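PDB 6N44: galectin from Ovis aries, which probably binds carbohydrates, beta-galactosides in particular, as a lectin of the galectin family, and assembles with a second copy of itself. Local coordinates for residues Q93-E98 against Q102-N107. Sequence-based numbering, arbitrary orientation.
Sequences QFLVLE and QVFVNN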
loop_
_atom_site.group_PDB
_atom_site.type_symbol
_atom_site.label_atom_id
_atom_site.label_comp_id
_atom_site.label_asym_id
_atom_site.label_seq_id
_atom_site.Cartn_x
_atom_site.Cartn_y
_atom_site.Cartn_z
ATOM N N GLN A 93 -7.404 6.416 1.155
ATOM C CA GLN A 93 -6.604 5.205 0.985
ATOM C C GLN A 93 -7.152 4.067 1.829
ATOM O O GLN A 93 -7.418 4.249 3.025
ATOM C CB GLN A 93 -5.147 5.433 1.388
ATOM C CG GLN A 93 -4.319 6.227 0.413
ATOM C CD GLN A 93 -2.949 6.500 0.992
ATOM O OE1 GLN A 93 -2.813 7.286 1.942
ATOM N NE2 GLN A 93 -1.929 5.806 0.469
ATOM N N PHE A 94 -7.249 2.881 1.224
ATOM C CA PHE A 94 -7.502 1.647 1.952
ATOM C C PHE A 94 -6.273 0.768 1.847
ATOM O O PHE A 94 -5.783 0.494 0.747
ATOM C CB PHE A 94 -8.728 0.888 1.410
ATOM C CG PHE A 94 -10.015 1.646 1.532
ATOM C CD1 PHE A 94 -10.421 2.511 0.526
ATOM C CD2 PHE A 94 -10.815 1.498 2.649
ATOM C CE1 PHE A 94 -11.620 3.223 0.621
ATOM C CE2 PHE A 94 -12.018 2.203 2.764
ATOM C CZ PHE A 94 -12.424 3.069 1.741
ATOM N N LEU A 95 -5.788 0.324 2.990
ATOM C CA LEU A 95 -4.662 -0.589 3.084
ATOM C C LEU A 95 -5.187 -1.932 3.557
ATOM O O LEU A 95 -5.712 -2.026 4.669
ATOM C CB LEU A 95 -3.622 -0.034 4.056
ATOM C CG LEU A 95 -2.316 -0.804 4.171
ATOM C CD1 LEU A 95 -1.648 -0.953 2.803
ATOM C CD2 LEU A 95 -1.416 -0.065 5.174
ATOM N N VAL A 96 -5.068 -2.959 2.716
ATOM C CA VAL A 96 -5.508 -4.301 3.085
ATOM C C VAL A 96 -4.324 -5.047 3.699
ATOM O O VAL A 96 -3.286 -5.242 3.054
ATOM C CB VAL A 96 -6.091 -5.062 1.881
ATOM C CG1 VAL A 96 -6.726 -6.354 2.339
ATOM C CG2 VAL A 96 -7.115 -4.196 1.145
ATOM N N LEU A 97 -4.466 -5.435 4.954
ATOM C CA LEU A 97 -3.470 -6.230 5.664
ATOM C C LEU A 97 -4.071 -7.575 6.038
ATOM O O LEU A 97 -5.257 -7.821 5.832
ATOM C CB LEU A 97 -2.970 -5.517 6.924
ATOM C CG LEU A 97 -2.229 -4.168 6.825
ATOM C CD1 LEU A 97 -1.525 -3.954 5.486
ATOM C CD2 LEU A 97 -3.036 -2.954 7.222
ATOM N N GLU A 98 -3.245 -8.434 6.645
ATOM C CA GLU A 98 -3.720 -9.755 7.053
ATOM C C GLU A 98 -4.879 -9.655 8.047
ATOM O O GLU A 98 -5.816 -10.457 8.006
ATOM C CB GLU A 98 -2.555 -10.566 7.640
ATOM C CG GLU A 98 -2.932 -11.727 8.534
ATOM C CD GLU A 98 -3.179 -11.299 9.963
ATOM O OE1 GLU A 98 -2.407 -10.456 10.480
ATOM O OE2 GLU A 98 -4.177 -11.776 10.545
ATOM N N GLN A 102 -6.995 -0.802 6.821
ATOM C CA GLN A 102 -6.680 0.478 7.440
ATOM C C GLN A 102 -7.099 1.592 6.487
ATOM O O GLN A 102 -6.890 1.492 5.273
ATOM C CB GLN A 102 -5.189 0.594 7.777
ATOM C CG GLN A 102 -4.630 -0.534 8.654
ATOM C CD GLN A 102 -3.250 -0.195 9.240
ATOM O OE1 GLN A 102 -2.556 0.684 8.739
ATOM N NE2 GLN A 102 -2.868 -0.882 10.315
ATOM N N VAL A 103 -7.709 2.640 7.029
ATOM C CA VAL A 103 -8.261 3.721 6.225
ATOM C C VAL A 103 -7.516 5.002 6.561
ATOM O O VAL A 103 -7.350 5.346 7.739
ATOM C CB VAL A 103 -9.777 3.888 6.454
ATOM C CG1 VAL A 103 -10.354 4.935 5.490
ATOM C CG2 VAL A 103 -10.487 2.553 6.290
ATOM N N PHE A 104 -7.082 5.704 5.521
ATOM C CA PHE A 104 -6.406 6.985 5.620
ATOM C C PHE A 104 -7.118 7.971 4.712
ATOM O O PHE A 104 -7.596 7.608 3.632
ATOM C CB PHE A 104 -4.920 6.898 5.194
ATOM C CG PHE A 104 -4.117 5.918 5.987
ATOM C CD1 PHE A 104 -3.281 6.355 7.011
ATOM C CD2 PHE A 104 -4.202 4.559 5.721
ATOM C CE1 PHE A 104 -2.519 5.445 7.749
ATOM C CE2 PHE A 104 -3.453 3.641 6.455
ATOM C CZ PHE A 104 -2.614 4.097 7.481
ATOM N N VAL A 105 -7.192 9.216 5.161
ATOM C CA VAL A 105 -7.652 10.323 4.347
ATOM C C VAL A 105 -6.590 11.412 4.427
ATOM O O VAL A 105 -6.200 11.820 5.526
ATOM C CB VAL A 105 -9.019 10.851 4.819
ATOM C CG1 VAL A 105 -9.402 12.079 4.000
ATOM C CG2 VAL A 105 -10.090 9.759 4.725
ATOM N N ASN A 106 -6.122 11.876 3.271
ATOM C CA ASN A 106 -5.095 12.918 3.196
ATOM C C ASN A 106 -3.903 12.590 4.094
ATOM O O ASN A 106 -3.414 13.423 4.857
ATOM C CB ASN A 106 -5.690 14.282 3.535
ATOM C CG ASN A 106 -6.828 14.658 2.596
ATOM O OD1 ASN A 106 -6.801 14.303 1.427
ATOM N ND2 ASN A 106 -7.839 15.353 3.112
ATOM N N ASN A 107 -3.448 11.342 4.012
ATOM C CA ASN A 107 -2.270 10.848 4.721
ATOM C C ASN A 107 -2.476 10.727 6.228
ATOM O O ASN A 107 -1.503 10.533 6.952
ATOM C CB ASN A 107 -1.032 11.725 4.447
ATOM C CG ASN A 107 -0.723 11.853 2.957
ATOM O OD1 ASN A 107 -0.815 10.878 2.202
ATOM N ND2 ASN A 107 -0.358 13.063 2.526
HETATM O O HOH W 1 -4.461 9.393 2.246
#
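Phe94 and Val103 face each other as a non-hydrogen-bonded antiparallel pair, flanked by two hydrogen-bonded pairs, Gln93 with Phe104 and Leu95 with Gln102. Each flanking pair is closed by two backbone bonds; the straightest runs from Gln93 N to Phe104 O (2.8 Å, 178°). Between them, Val103 CA lies 3.4 Å from Gln93 O in a CA-H...O contact, matched by one from Phe94 CA to Gln102 O. On the inner face, Val103 CG2 meets the Phe94 ring obliquely at CD2 (3.8 Å), the two side chains lying side by side. The strands form a beta hairpin in the five-stranded sheet of the galectin beta-sandwich, and Phe94 reaches across to the other sheet, where Phe42 and Phe56 meet it edge-to-face. The face with Leu95 and Phe104 is covered instead by the second subunit: Leu95 of that subunit packs on Leu95 and Leu97 of this chain, and its Val18 on Phe104. Gln102 NE2 hydrogen-bonds Glu100 OE1. Leu95 CB sits at the edge of the Phe104 ring, 4.4 Å from CE2. Toward Asn107 the contact loosens: a water donates to Gln93 OE1 (2.7 Å) and accepts from Asn107 N (2.8 Å), linking the Gln93 side chain to the backbone of the exposed turn. With its chain extended beyond CG (chi2 174°), Gln93 also hydrogen-bonds through NE2 to Cys19 O of the second subunit.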